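Local coordinates for RagA protein (Porphyromonas gingivalis, PDB 6SLN) that is a TonB-dependent receptor of the outer membrane, a beta-barrel closed by an internal plug, that probably imports nutrients, most likely peptides, at residues A[113-118]-A[334-339]; A[136-141]-A[981-986]; A[341-346]-A[375-380]; A[435-440]-A[469-474]. One frame throughout, in Å; residues are numbered along the deposited sequence.

Contact 1. Residues A[113-118]-A[334-339]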
loop_
_atom_site.group_PDB
_atom_site.type_symbol
_atom_site.label_atom_id
_atom_site.label_comp_id
_atom_site.label_asym_id
_atom_site.label_seq_id
_atom_site.Cartn_x
_atom_site.Cartn_y
_atom_site.Cartn_z
ATOM N N LYS A 113 21.786 23.168 17.560
ATOM C CA LYS A 113 22.077 22.193 18.596
ATOM C C LYS A 113 22.126 20.802 17.979
ATOM O O LYS A 113 21.350 20.491 17.073
ATOM C CB LYS A 113 21.038 22.250 19.736
ATOM C CG LYS A 113 21.081 23.565 20.544
ATOM C CD LYS A 113 20.831 23.381 22.040
ATOM C CE LYS A 113 21.840 24.168 22.901
ATOM N NZ LYS A 113 21.744 25.654 22.764
ATOM N N PRO A 114 23.028 19.960 18.429
ATOM C CA PRO A 114 23.343 18.759 17.651
ATOM C C PRO A 114 22.369 17.616 17.858
ATOM O O PRO A 114 22.752 16.457 17.662
ATOM C CB PRO A 114 24.743 18.387 18.147
ATOM C CG PRO A 114 24.777 18.878 19.566
ATOM C CD PRO A 114 23.864 20.082 19.640
ATOM N N VAL A 115 21.127 17.904 18.249
ATOM C CA VAL A 115 20.083 16.887 18.217
ATOM C C VAL A 115 18.826 17.467 17.578
ATOM O O VAL A 115 18.590 18.681 17.608
ATOM C CB VAL A 115 19.761 16.317 19.612
ATOM C CG1 VAL A 115 20.793 15.262 20.011
ATOM C CG2 VAL A 115 19.671 17.432 20.636
ATOM N N ALA A 116 18.017 16.582 16.984
ATOM C CA ALA A 116 16.751 16.998 16.395
ATOM C C ALA A 116 15.698 17.293 17.444
ATOM O O ALA A 116 14.719 17.983 17.146
ATOM C CB ALA A 116 16.217 15.920 15.459
ATOM N N ASN A 117 15.880 16.779 18.658
ATOM C CA ASN A 117 14.880 16.849 19.722
ATOM C C ASN A 117 15.024 18.201 20.413
ATOM O O ASN A 117 15.791 18.359 21.361
ATOM C CB ASN A 117 15.064 15.664 20.665
ATOM C CG ASN A 117 14.257 15.788 21.928
ATOM O OD1 ASN A 117 14.698 15.359 22.986
ATOM N ND2 ASN A 117 13.067 16.365 21.830
ATOM N N ILE A 118 14.264 19.188 19.926
ATOM C CA ILE A 118 14.407 20.586 20.343
ATOM C C ILE A 118 14.030 20.790 21.807
ATOM O O ILE A 118 14.631 21.628 22.491
ATOM C CB ILE A 118 13.565 21.495 19.426
ATOM C CG1 ILE A 118 13.592 22.949 19.907
ATOM C CG2 ILE A 118 12.145 21.003 19.375
ATOM C CD1 ILE A 118 14.906 23.673 19.630
ATOM N N PHE A 334 20.395 18.808 8.061
ATOM C CA PHE A 334 20.717 18.302 9.387
ATOM C C PHE A 334 20.772 16.790 9.318
ATOM O O PHE A 334 19.858 16.164 8.777
ATOM C CB PHE A 334 19.688 18.763 10.422
ATOM C CG PHE A 334 19.906 18.206 11.801
ATOM C CD1 PHE A 334 19.371 16.976 12.168
ATOM C CD2 PHE A 334 20.620 18.930 12.750
ATOM C CE1 PHE A 334 19.562 16.469 13.427
ATOM C CE2 PHE A 334 20.814 18.426 14.029
ATOM C CZ PHE A 334 20.285 17.192 14.361
ATOM N N ASP A 335 21.844 16.213 9.851
ATOM C CA ASP A 335 21.953 14.767 9.960
ATOM C C ASP A 335 22.548 14.440 11.313
ATOM O O ASP A 335 23.630 14.928 11.645
ATOM C CB ASP A 335 22.803 14.181 8.839
ATOM C CG ASP A 335 22.690 12.678 8.761
ATOM O OD1 ASP A 335 22.075 12.086 9.671
ATOM O OD2 ASP A 335 23.205 12.088 7.789
ATOM N N GLN A 336 21.840 13.629 12.091
ATOM C CA GLN A 336 22.330 13.153 13.378
ATOM C C GLN A 336 22.336 11.636 13.341
ATOM O O GLN A 336 21.272 11.012 13.302
ATOM C CB GLN A 336 21.466 13.672 14.521
ATOM C CG GLN A 336 21.918 13.208 15.895
ATOM C CD GLN A 336 20.850 13.393 16.941
ATOM O OE1 GLN A 336 19.883 14.126 16.733
ATOM N NE2 GLN A 336 20.998 12.713 18.062
ATOM N N GLU A 337 23.526 11.047 13.347
ATOM C CA GLU A 337 23.654 9.597 13.290
ATOM C C GLU A 337 23.526 8.995 14.679
ATOM O O GLU A 337 23.996 9.570 15.670
ATOM C CB GLU A 337 24.992 9.196 12.666
ATOM C CG GLU A 337 24.976 9.130 11.146
ATOM C CD GLU A 337 23.684 8.504 10.612
ATOM O OE1 GLU A 337 23.117 9.067 9.642
ATOM O OE2 GLU A 337 23.237 7.455 11.161
ATOM N N GLY A 338 22.869 7.840 14.751
ATOM C CA GLY A 338 22.699 7.175 16.033
ATOM C C GLY A 338 23.992 6.534 16.499
ATOM O O GLY A 338 24.731 5.940 15.716
ATOM N N MET A 339 24.268 6.650 17.793
ATOM C CA MET A 339 25.528 6.098 18.275
ATOM C C MET A 339 25.447 4.605 18.564
ATOM O O MET A 339 26.475 3.927 18.522
ATOM C CB MET A 339 26.008 6.844 19.510
ATOM C CG MET A 339 24.977 7.012 20.562
ATOM S SD MET A 339 25.855 7.405 22.058
ATOM C CE MET A 339 25.954 5.771 22.762
#
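K113 enters the contact with its backbone alone: its O lies at the edge of the F334 ring, near the ring plane and 3.7 Å from F334 CE2, and it is also held by a weak hydrogen bond from Q313. P114 turns its ring away from F334 and Q336 to rest on Q988 and V990 of strand 986-996, while its carbonyl O stands 3.7 Å from Q336 CD. At V115 the extended Q336 chain runs alongside the side chain, both pointing the same way, with V115 CG1 3.2 Å from Q336 NE2; the CG1 branch sits anti to the carbonyl carbon. A116 supplies the one hydrogen bond of the pair, its N giving to Q336 OE1 at 3.1 Å with an N-H...O angle of 148°, the donor lying in the plane of the amide carbonyl. Its methyl group CB meets F334 CE1 at 4.0 Å. Both F334 and Q336 leave strand 325-337 toward this loop of the plug, and CG anti to the backbone N (chi1 176° and 180°) extends them toward it. Q336 OE1 also lies at the F334 edge, in the ring plane. A buried plug N-H is thus satisfied by a barrel side chain beside an aromatic edge, so this junction of plug and barrel rests on one hydrogen bond, with apolar contact from the ring beside it.

Contact 2. Residues A[136-141]-A[981-986]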
loop_
_atom_site.group_PDB
_atom_site.type_symbol
_atom_site.label_atom_id
_atom_site.label_comp_id
_atom_site.label_asym_id
_atom_site.label_seq_id
_atom_site.Cartn_x
_atom_site.Cartn_y
_atom_site.Cartn_z
ATOM N N GLY A 136 18.495 8.076 23.926
ATOM C CA GLY A 136 19.426 8.847 23.131
ATOM C C GLY A 136 19.284 8.612 21.659
ATOM O O GLY A 136 20.029 9.173 20.854
ATOM N N ASP A 137 18.338 7.759 21.300
ATOM C CA ASP A 137 17.993 7.529 19.912
ATOM C C ASP A 137 17.727 8.865 19.204
ATOM O O ASP A 137 16.942 9.679 19.708
ATOM C CB ASP A 137 16.766 6.625 19.875
ATOM C CG ASP A 137 16.376 6.226 18.486
ATOM O OD1 ASP A 137 16.093 7.140 17.659
ATOM O OD2 ASP A 137 16.313 4.993 18.246
ATOM N N PRO A 138 18.356 9.124 18.054
ATOM C CA PRO A 138 18.203 10.447 17.419
ATOM C C PRO A 138 16.767 10.804 17.098
ATOM O O PRO A 138 16.462 11.994 16.967
ATOM C CB PRO A 138 19.041 10.333 16.138
ATOM C CG PRO A 138 19.879 9.143 16.323
ATOM C CD PRO A 138 19.160 8.207 17.238
ATOM N N THR A 139 15.876 9.821 16.968
ATOM C CA THR A 139 14.469 10.095 16.719
ATOM C C THR A 139 13.647 10.096 17.996
ATOM O O THR A 139 12.420 9.976 17.938
ATOM C CB THR A 139 13.872 9.085 15.736
ATOM O OG1 THR A 139 13.948 7.772 16.295
ATOM C CG2 THR A 139 14.619 9.112 14.430
ATOM N N ALA A 140 14.291 10.212 19.148
ATOM C CA ALA A 140 13.548 10.256 20.395
ATOM C C ALA A 140 13.025 11.665 20.647
ATOM O O ALA A 140 13.725 12.662 20.416
ATOM C CB ALA A 140 14.414 9.796 21.565
ATOM N N VAL A 141 11.784 11.734 21.127
ATOM C CA VAL A 141 11.110 12.984 21.460
ATOM C C VAL A 141 11.066 13.141 22.980
ATOM O O VAL A 141 10.749 12.184 23.697
ATOM C CB VAL A 141 9.697 13.002 20.864
ATOM C CG1 VAL A 141 9.222 14.381 20.775
ATOM C CG2 VAL A 141 9.717 12.371 19.503
ATOM N N ASN A 981 17.621 -1.832 29.535
ATOM C CA ASN A 981 18.308 -1.786 28.250
ATOM C C ASN A 981 18.241 -0.394 27.627
ATOM O O ASN A 981 17.677 -0.209 26.538
ATOM C CB ASN A 981 17.747 -2.838 27.284
ATOM C CG ASN A 981 18.598 -2.965 26.012
ATOM O OD1 ASN A 981 19.828 -2.837 26.052
ATOM N ND2 ASN A 981 17.943 -3.191 24.885
ATOM N N GLN A 982 18.812 0.592 28.311
ATOM C CA GLN A 982 18.697 1.966 27.858
ATOM C C GLN A 982 19.453 2.190 26.556
ATOM O O GLN A 982 20.546 1.656 26.347
ATOM C CB GLN A 982 19.218 2.920 28.927
ATOM C CG GLN A 982 18.651 2.680 30.307
ATOM C CD GLN A 982 19.430 3.447 31.364
ATOM O OE1 GLN A 982 20.664 3.383 31.411
ATOM N NE2 GLN A 982 18.717 4.183 32.211
ATOM N N TYR A 983 18.837 2.955 25.661
ATOM C CA TYR A 983 19.573 3.667 24.627
ATOM C C TYR A 983 20.005 4.971 25.290
ATOM O O TYR A 983 19.210 5.912 25.377
ATOM C CB TYR A 983 18.705 3.902 23.378
ATOM C CG TYR A 983 19.484 4.316 22.142
ATOM C CD1 TYR A 983 20.519 5.253 22.225
ATOM C CD2 TYR A 983 19.191 3.773 20.900
ATOM C CE1 TYR A 983 21.241 5.638 21.108
ATOM C CE2 TYR A 983 19.925 4.146 19.763
ATOM C CZ TYR A 983 20.953 5.083 19.876
ATOM O OH TYR A 983 21.692 5.475 18.769
ATOM N N PRO A 984 21.227 5.058 25.807
ATOM C CA PRO A 984 21.584 6.208 26.650
ATOM C C PRO A 984 21.583 7.502 25.850
ATOM O O PRO A 984 21.783 7.504 24.635
ATOM C CB PRO A 984 22.994 5.865 27.143
ATOM C CG PRO A 984 23.211 4.392 26.786
ATOM C CD PRO A 984 22.351 4.123 25.614
ATOM N N ASN A 985 21.331 8.613 26.536
ATOM C CA ASN A 985 21.552 9.896 25.889
ATOM C C ASN A 985 23.022 10.027 25.527
ATOM O O ASN A 985 23.889 9.318 26.047
ATOM C CB ASN A 985 21.136 11.061 26.786
ATOM C CG ASN A 985 19.643 11.338 26.730
ATOM O OD1 ASN A 985 19.099 11.720 25.690
ATOM N ND2 ASN A 985 18.971 11.142 27.859
ATOM N N SER A 986 23.304 10.938 24.611
ATOM C CA SER A 986 24.627 11.016 24.024
ATOM C C SER A 986 25.346 12.265 24.499
ATOM O O SER A 986 24.744 13.199 25.039
ATOM C CB SER A 986 24.540 11.010 22.503
ATOM O OG SER A 986 23.563 11.937 22.077
HETATM O O HOH W 1 20.406 11.707 20.845
#
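The Y983 ring carries the backbone of D137 on one face: D137 N stands 3.4 Å above the ring plane, displaced toward the rim, and D137 CB makes a CH-pi contact 4.1 Å from the centroid of the Y983 ring. The carboxylate of D137 is inclined 56° to that ring. Toward the hydroxyl end, P138 crosses Y983 at about a right angle and brings its CD to 4.0 Å from Y983 OH, which bonds to A340 N. Y983 points toward the plug segment, and CG anti to the backbone N (chi1 -165°) sets the ring against G136 and D137. A further flat group, the N985 amide, brings OD1 up to G136 CA, while its ND2 is held by D971 and by T133 O.

D137 opens a type I beta turn running to A140 and, within it, an Asx turn: its OD1 accepts from T139 N at 2.8 Å through the anti lone pair and from T139 OG1, which arrives from above the carboxylate plane. This turn belongs to the plug, and 981-986 leads into the last barrel strand, 986-996.

Backbone to backbone, the junction is close. G136 N gives a nearly straight bond to Y983 O (2.7 Å, 166°), the donor above the carbonyl plane, and G136 CA makes a CA-H...O contact of 3.1 Å with P984 O. A water donates to G136 O and reaches S986 OG weakly. D137 OD2 accepts from A379 N, so this buried carboxylate has donors at both oxygens, which would favour its ionised form.

Contact 3. Residues A[341-346]-A[375-380]; sequences REPANF and NRRSAD
Two backbone bonds close the pair N345-R377, at the open end of the hairpin. R377 N gives to N345 O at 3.0 Å, almost straight (174°) and in the carbonyl plane, whereas the return bond from N345 N to R377 O is 3.1 Å long with its donor above the carbonyl plane. Next along lies the non-hydrogen-bonded pair of F346 and R376, where F346 CA makes a CA-H...O contact with N375 O. Here the side chains run alongside each other: the F346 ring turns its edge onto the R376 guanidinium, planes 89° apart, with F346 CE2 3.1 Å above the guanidinium plane. The extended chain of R376 from CG to NE allows this reach.

The pairing is antiparallel, between strands 345-360 and 363-377, which form a beta hairpin of the barrel wall; beyond it the chains separate as loops. On the face of N345 and R377, the R377 chain bends at chi3 (-68°) and lays its guanidinium over P343, whose CB lies 3.7 Å above the centre of that plane, while R377 CD stays near P343 O. A water bridges the diverging backbones, donating to P343 O at 2.5 Å and to S378 O. Further on, A379 CB packs on A344 CB and on the E342 side chain, whose OE1 accepts a weak hydrogen bond from Y381 N.

Second-shell residues fix these groups. The plug residues D137 and T139 bond to A379 N and S378 OG respectively, K347 NZ holds N345 OD1, and A173 of helix 169-173 packs on both F346 and R376.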
loop_
_atom_site.group_PDB
_atom_site.type_symbol
_atom_site.label_atom_id
_atom_site.label_comp_id
_atom_site.label_asym_id
_atom_site.label_seq_id
_atom_site.Cartn_x
_atom_site.Cartn_y
_atom_site.Cartn_z
ATOM N N ARG A 341 24.985 0.901 17.374
ATOM C CA ARG A 341 25.331 0.381 16.059
ATOM C C ARG A 341 24.091 -0.031 15.290
ATOM O O ARG A 341 24.058 0.108 14.061
ATOM C CB ARG A 341 26.303 -0.784 16.184
ATOM C CG ARG A 341 27.714 -0.337 16.397
ATOM C CD ARG A 341 28.632 -1.508 16.132
ATOM N NE ARG A 341 29.950 -1.238 16.671
ATOM C CZ ARG A 341 30.878 -0.532 16.031
ATOM N NH1 ARG A 341 30.631 -0.038 14.819
ATOM N NH2 ARG A 341 32.047 -0.315 16.609
ATOM N N GLU A 342 23.078 -0.546 15.998
ATOM C CA GLU A 342 21.704 -0.581 15.514
ATOM C C GLU A 342 21.369 0.769 14.890
ATOM O O GLU A 342 21.372 1.799 15.579
ATOM C CB GLU A 342 20.746 -0.899 16.652
ATOM C CG GLU A 342 19.785 -2.000 16.349
ATOM C CD GLU A 342 18.806 -2.173 17.476
ATOM O OE1 GLU A 342 17.604 -1.897 17.256
ATOM O OE2 GLU A 342 19.249 -2.562 18.582
ATOM N N PRO A 343 21.138 0.809 13.585
ATOM C CA PRO A 343 21.110 2.095 12.888
ATOM C C PRO A 343 19.947 2.937 13.345
ATOM O O PRO A 343 18.834 2.442 13.539
ATOM C CB PRO A 343 20.959 1.694 11.423
ATOM C CG PRO A 343 21.552 0.320 11.386
ATOM C CD PRO A 343 21.066 -0.311 12.643
ATOM N N ALA A 344 20.229 4.218 13.552
ATOM C CA ALA A 344 19.192 5.175 13.899
ATOM C C ALA A 344 19.705 6.551 13.519
ATOM O O ALA A 344 20.904 6.824 13.596
ATOM C CB ALA A 344 18.811 5.114 15.384
ATOM N N ASN A 345 18.788 7.408 13.093
ATOM C CA ASN A 345 19.217 8.716 12.644
ATOM C C ASN A 345 17.993 9.572 12.365
ATOM O O ASN A 345 16.869 9.078 12.208
ATOM C CB ASN A 345 20.081 8.624 11.391
ATOM C CG ASN A 345 19.487 7.717 10.362
ATOM O OD1 ASN A 345 18.600 8.114 9.625
ATOM N ND2 ASN A 345 19.950 6.471 10.322
ATOM N N PHE A 346 18.242 10.870 12.302
ATOM C CA PHE A 346 17.271 11.857 11.888
ATOM C C PHE A 346 17.993 12.750 10.899
ATOM O O PHE A 346 18.936 13.453 11.278
ATOM C CB PHE A 346 16.760 12.657 13.078
ATOM C CG PHE A 346 15.541 13.465 12.785
ATOM C CD1 PHE A 346 15.640 14.681 12.142
ATOM C CD2 PHE A 346 14.301 13.010 13.156
ATOM C CE1 PHE A 346 14.527 15.422 11.877
ATOM C CE2 PHE A 346 13.193 13.748 12.897
ATOM C CZ PHE A 346 13.305 14.959 12.258
ATOM N N ASN A 375 14.242 11.951 7.047
ATOM C CA ASN A 375 14.548 10.524 7.128
ATOM C C ASN A 375 14.668 10.154 8.603
ATOM O O ASN A 375 15.571 10.634 9.300
ATOM C CB ASN A 375 15.825 10.195 6.361
ATOM C CG ASN A 375 15.759 10.627 4.900
ATOM O OD1 ASN A 375 14.835 10.253 4.175
ATOM N ND2 ASN A 375 16.741 11.414 4.462
ATOM N N ARG A 376 13.740 9.328 9.080
ATOM C CA ARG A 376 13.705 8.858 10.458
ATOM C C ARG A 376 13.997 7.372 10.459
ATOM O O ARG A 376 13.351 6.619 9.721
ATOM C CB ARG A 376 12.335 9.077 11.111
ATOM C CG ARG A 376 12.150 10.367 11.854
ATOM C CD ARG A 376 10.809 10.375 12.586
ATOM N NE ARG A 376 10.486 11.724 13.054
ATOM C CZ ARG A 376 9.988 12.694 12.283
ATOM N NH1 ARG A 376 9.734 12.472 10.994
ATOM N NH2 ARG A 376 9.739 13.889 12.798
ATOM N N ARG A 377 14.962 6.955 11.280
ATOM C CA ARG A 377 15.103 5.564 11.657
ATOM C C ARG A 377 15.327 5.470 13.156
ATOM O O ARG A 377 15.955 6.339 13.771
ATOM C CB ARG A 377 16.252 4.840 10.933
ATOM C CG ARG A 377 15.887 3.378 10.691
ATOM C CD ARG A 377 17.053 2.417 10.632
ATOM N NE ARG A 377 17.890 2.615 9.455
ATOM C CZ ARG A 377 18.404 1.625 8.726
ATOM N NH1 ARG A 377 18.153 0.346 9.029
ATOM N NH2 ARG A 377 19.171 1.917 7.682
ATOM N N SER A 378 14.824 4.382 13.728
ATOM C CA SER A 378 14.883 4.137 15.156
ATOM C C SER A 378 15.427 2.751 15.408
ATOM O O SER A 378 15.166 1.814 14.644
ATOM C CB SER A 378 13.520 4.267 15.784
ATOM O OG SER A 378 13.087 5.591 15.584
ATOM N N ALA A 379 16.212 2.647 16.469
ATOM C CA ALA A 379 16.727 1.368 16.917
ATOM C C ALA A 379 15.647 0.759 17.796
ATOM O O ALA A 379 15.294 1.317 18.842
ATOM C CB ALA A 379 18.046 1.553 17.661
ATOM N N ASP A 380 15.096 -0.365 17.358
ATOM C CA ASP A 380 13.838 -0.843 17.899
ATOM C C ASP A 380 14.000 -2.135 18.680
ATOM O O ASP A 380 13.109 -2.983 18.676
ATOM C CB ASP A 380 12.816 -0.989 16.772
ATOM C CG ASP A 380 12.247 0.356 16.344
ATOM O OD1 ASP A 380 12.105 1.252 17.210
ATOM O OD2 ASP A 380 11.970 0.530 15.143
HETATM O O HOH W 2 17.744 0.160 13.423
#

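Contact 4. Residues A[435-440]-A[469-474]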
loop_
_atom_site.group_PDB
_atom_site.type_symbol
_atom_site.label_atom_id
_atom_site.label_comp_id
_atom_site.label_asym_id
_atom_site.label_seq_id
_atom_site.Cartn_x
_atom_site.Cartn_y
_atom_site.Cartn_z
ATOM N N PHE A 435 16.213 -0.402 5.571
ATOM C CA PHE A 435 15.007 0.341 5.908
ATOM C C PHE A 435 15.253 1.801 5.586
ATOM O O PHE A 435 16.243 2.371 6.042
ATOM C CB PHE A 435 14.653 0.189 7.392
ATOM C CG PHE A 435 13.504 1.055 7.842
ATOM C CD1 PHE A 435 13.709 2.383 8.213
ATOM C CD2 PHE A 435 12.215 0.537 7.915
ATOM C CE1 PHE A 435 12.646 3.188 8.641
ATOM C CE2 PHE A 435 11.155 1.332 8.348
ATOM C CZ PHE A 435 11.378 2.665 8.715
ATOM N N SER A 436 14.355 2.408 4.826
ATOM C CA SER A 436 14.363 3.851 4.668
ATOM C C SER A 436 12.969 4.369 4.937
ATOM O O SER A 436 11.998 3.617 4.930
ATOM C CB SER A 436 14.793 4.298 3.276
ATOM O OG SER A 436 14.125 3.556 2.284
ATOM N N SER A 437 12.896 5.672 5.187
ATOM C CA SER A 437 11.643 6.381 5.329
ATOM C C SER A 437 11.903 7.774 4.805
ATOM O O SER A 437 12.836 8.437 5.257
ATOM C CB SER A 437 11.168 6.417 6.783
ATOM O OG SER A 437 10.410 7.590 7.064
ATOM N N GLU A 438 11.123 8.200 3.825
ATOM C CA GLU A 438 11.133 9.582 3.379
ATOM C C GLU A 438 9.785 10.194 3.726
ATOM O O GLU A 438 8.726 9.645 3.374
ATOM C CB GLU A 438 11.423 9.686 1.882
ATOM C CG GLU A 438 12.866 9.428 1.544
ATOM C CD GLU A 438 13.529 10.617 0.874
ATOM O OE1 GLU A 438 14.784 10.613 0.747
ATOM O OE2 GLU A 438 12.789 11.542 0.461
ATOM N N SER A 439 9.832 11.310 4.442
ATOM C CA SER A 439 8.650 12.073 4.787
ATOM C C SER A 439 8.681 13.391 4.043
ATOM O O SER A 439 9.696 14.103 4.064
ATOM C CB SER A 439 8.561 12.324 6.291
ATOM O OG SER A 439 7.772 11.336 6.923
ATOM N N HIS A 440 7.568 13.720 3.397
ATOM C CA HIS A 440 7.412 15.012 2.750
ATOM C C HIS A 440 6.454 15.821 3.622
ATOM O O HIS A 440 5.238 15.584 3.616
ATOM C CB HIS A 440 6.941 14.844 1.305
ATOM C CG HIS A 440 7.927 14.114 0.440
ATOM N ND1 HIS A 440 7.548 13.206 -0.527
ATOM C CD2 HIS A 440 9.285 14.132 0.427
ATOM C CE1 HIS A 440 8.627 12.711 -1.106
ATOM N NE2 HIS A 440 9.692 13.255 -0.545
ATOM N N THR A 469 4.533 9.947 4.081
ATOM C CA THR A 469 5.717 9.188 4.413
ATOM C C THR A 469 5.657 7.846 3.716
ATOM O O THR A 469 4.633 7.159 3.759
ATOM C CB THR A 469 5.823 8.991 5.919
ATOM O OG1 THR A 469 5.649 10.261 6.555
ATOM C CG2 THR A 469 7.178 8.387 6.287
ATOM N N ARG A 470 6.750 7.490 3.072
ATOM C CA ARG A 470 6.930 6.161 2.520
ATOM C C ARG A 470 8.049 5.483 3.294
ATOM O O ARG A 470 9.134 6.054 3.475
ATOM C CB ARG A 470 7.257 6.225 1.024
ATOM C CG ARG A 470 6.043 6.619 0.170
ATOM C CD ARG A 470 5.088 5.453 0.056
ATOM N NE ARG A 470 5.521 4.498 -0.958
ATOM C CZ ARG A 470 6.234 3.398 -0.696
ATOM N NH1 ARG A 470 6.587 3.110 0.552
ATOM N NH2 ARG A 470 6.586 2.572 -1.676
ATOM N N THR A 471 7.774 4.295 3.790
ATOM C CA THR A 471 8.815 3.491 4.391
ATOM C C THR A 471 8.934 2.223 3.580
ATOM O O THR A 471 7.965 1.760 2.962
ATOM C CB THR A 471 8.536 3.159 5.853
ATOM O OG1 THR A 471 7.362 2.342 5.944
ATOM C CG2 THR A 471 8.332 4.423 6.607
ATOM N N SER A 472 10.147 1.690 3.578
ATOM C CA SER A 472 10.499 0.551 2.759
ATOM C C SER A 472 11.364 -0.351 3.605
ATOM O O SER A 472 12.290 0.121 4.268
ATOM C CB SER A 472 11.245 0.986 1.497
ATOM O OG SER A 472 11.439 -0.143 0.682
ATOM N N SER A 473 11.062 -1.635 3.588
ATOM C CA SER A 473 11.755 -2.570 4.453
ATOM C C SER A 473 11.916 -3.890 3.713
ATOM O O SER A 473 10.993 -4.345 3.028
ATOM C CB SER A 473 10.989 -2.741 5.777
ATOM O OG SER A 473 11.125 -4.057 6.286
ATOM N N LYS A 474 13.093 -4.500 3.846
ATOM C CA LYS A 474 13.391 -5.722 3.117
ATOM C C LYS A 474 13.997 -6.764 4.042
ATOM O O LYS A 474 14.706 -6.438 4.999
ATOM C CB LYS A 474 14.356 -5.456 1.941
ATOM C CG LYS A 474 13.679 -4.865 0.709
ATOM C CD LYS A 474 14.602 -4.876 -0.477
ATOM C CE LYS A 474 14.661 -3.510 -1.102
ATOM N NZ LYS A 474 15.131 -3.594 -2.503
#
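The close side of this ladder is the face carrying F435, S437, S439, T469, T471 and S473. There S439 OG and T469 OG1 share a hydrogen bond modelled very short, at 2.4 Å; T469 places OG1 anti to its carbonyl carbon (chi1 -50°) and its methyl CG2 anti to the backbone N, where it meets S437 OG at 3.4 Å. T471 points its own methyl across the strands, CG2 lying 3.5 Å from S437 CB. At the end of the row the F435 ring runs alongside T471, its CE2 4.1 Å from T471 CB, and sets an edge against S473 CB.

The opposite face is looser. S436 OG comes no nearer to S472 CB than 3.9 Å, S436 itself is exposed, and the long chains of E438 and R470 spread apart. R470 turns to E491 of strand 487-510 in a salt bridge, and S472 OG bonds to the same carboxylate. A second copy of the protein packs its I533 on R470, and its R495 gives a weak hydrogen bond to the backbone O of E438.

Between the faces the backbones run antiparallel, 174° apart, as the hairpin of strands 435-450 and 456-475 in the barrel wall. The hydrogen-bonded pairs S436-S472 and E438-R470 each close a ring of two bonds, such as R470 N to E438 O at 2.9 Å. Cohesion therefore comes chiefly from the backbone ladder, with small hydroxyl and methyl groups and the F435 ring packed on one side, while on the other the charge of R470 is met by E491 of the next strand.

Contacts 1 and 2 are buried and fasten plug loops to the barrel, at strand 325-337 and just ahead of strand 986-996 respectively. Contacts 3 and 4 are partly buried hairpin pairings within the wall itself. Accordingly, the first two rely on single backbone or amide bonds, aromatic rings and a buried carboxylate, while the latter two rest on reciprocal backbone bonds. Contact 3 bridges the groups: strand 345-360 neighbours strand 325-337 of contact 1, its other segment meets the plug turn of contact 2, and strand 363-377 adjoins strand 435-450 of contact 4. Contact 4 touches neither plug contact and instead borders the second subunit.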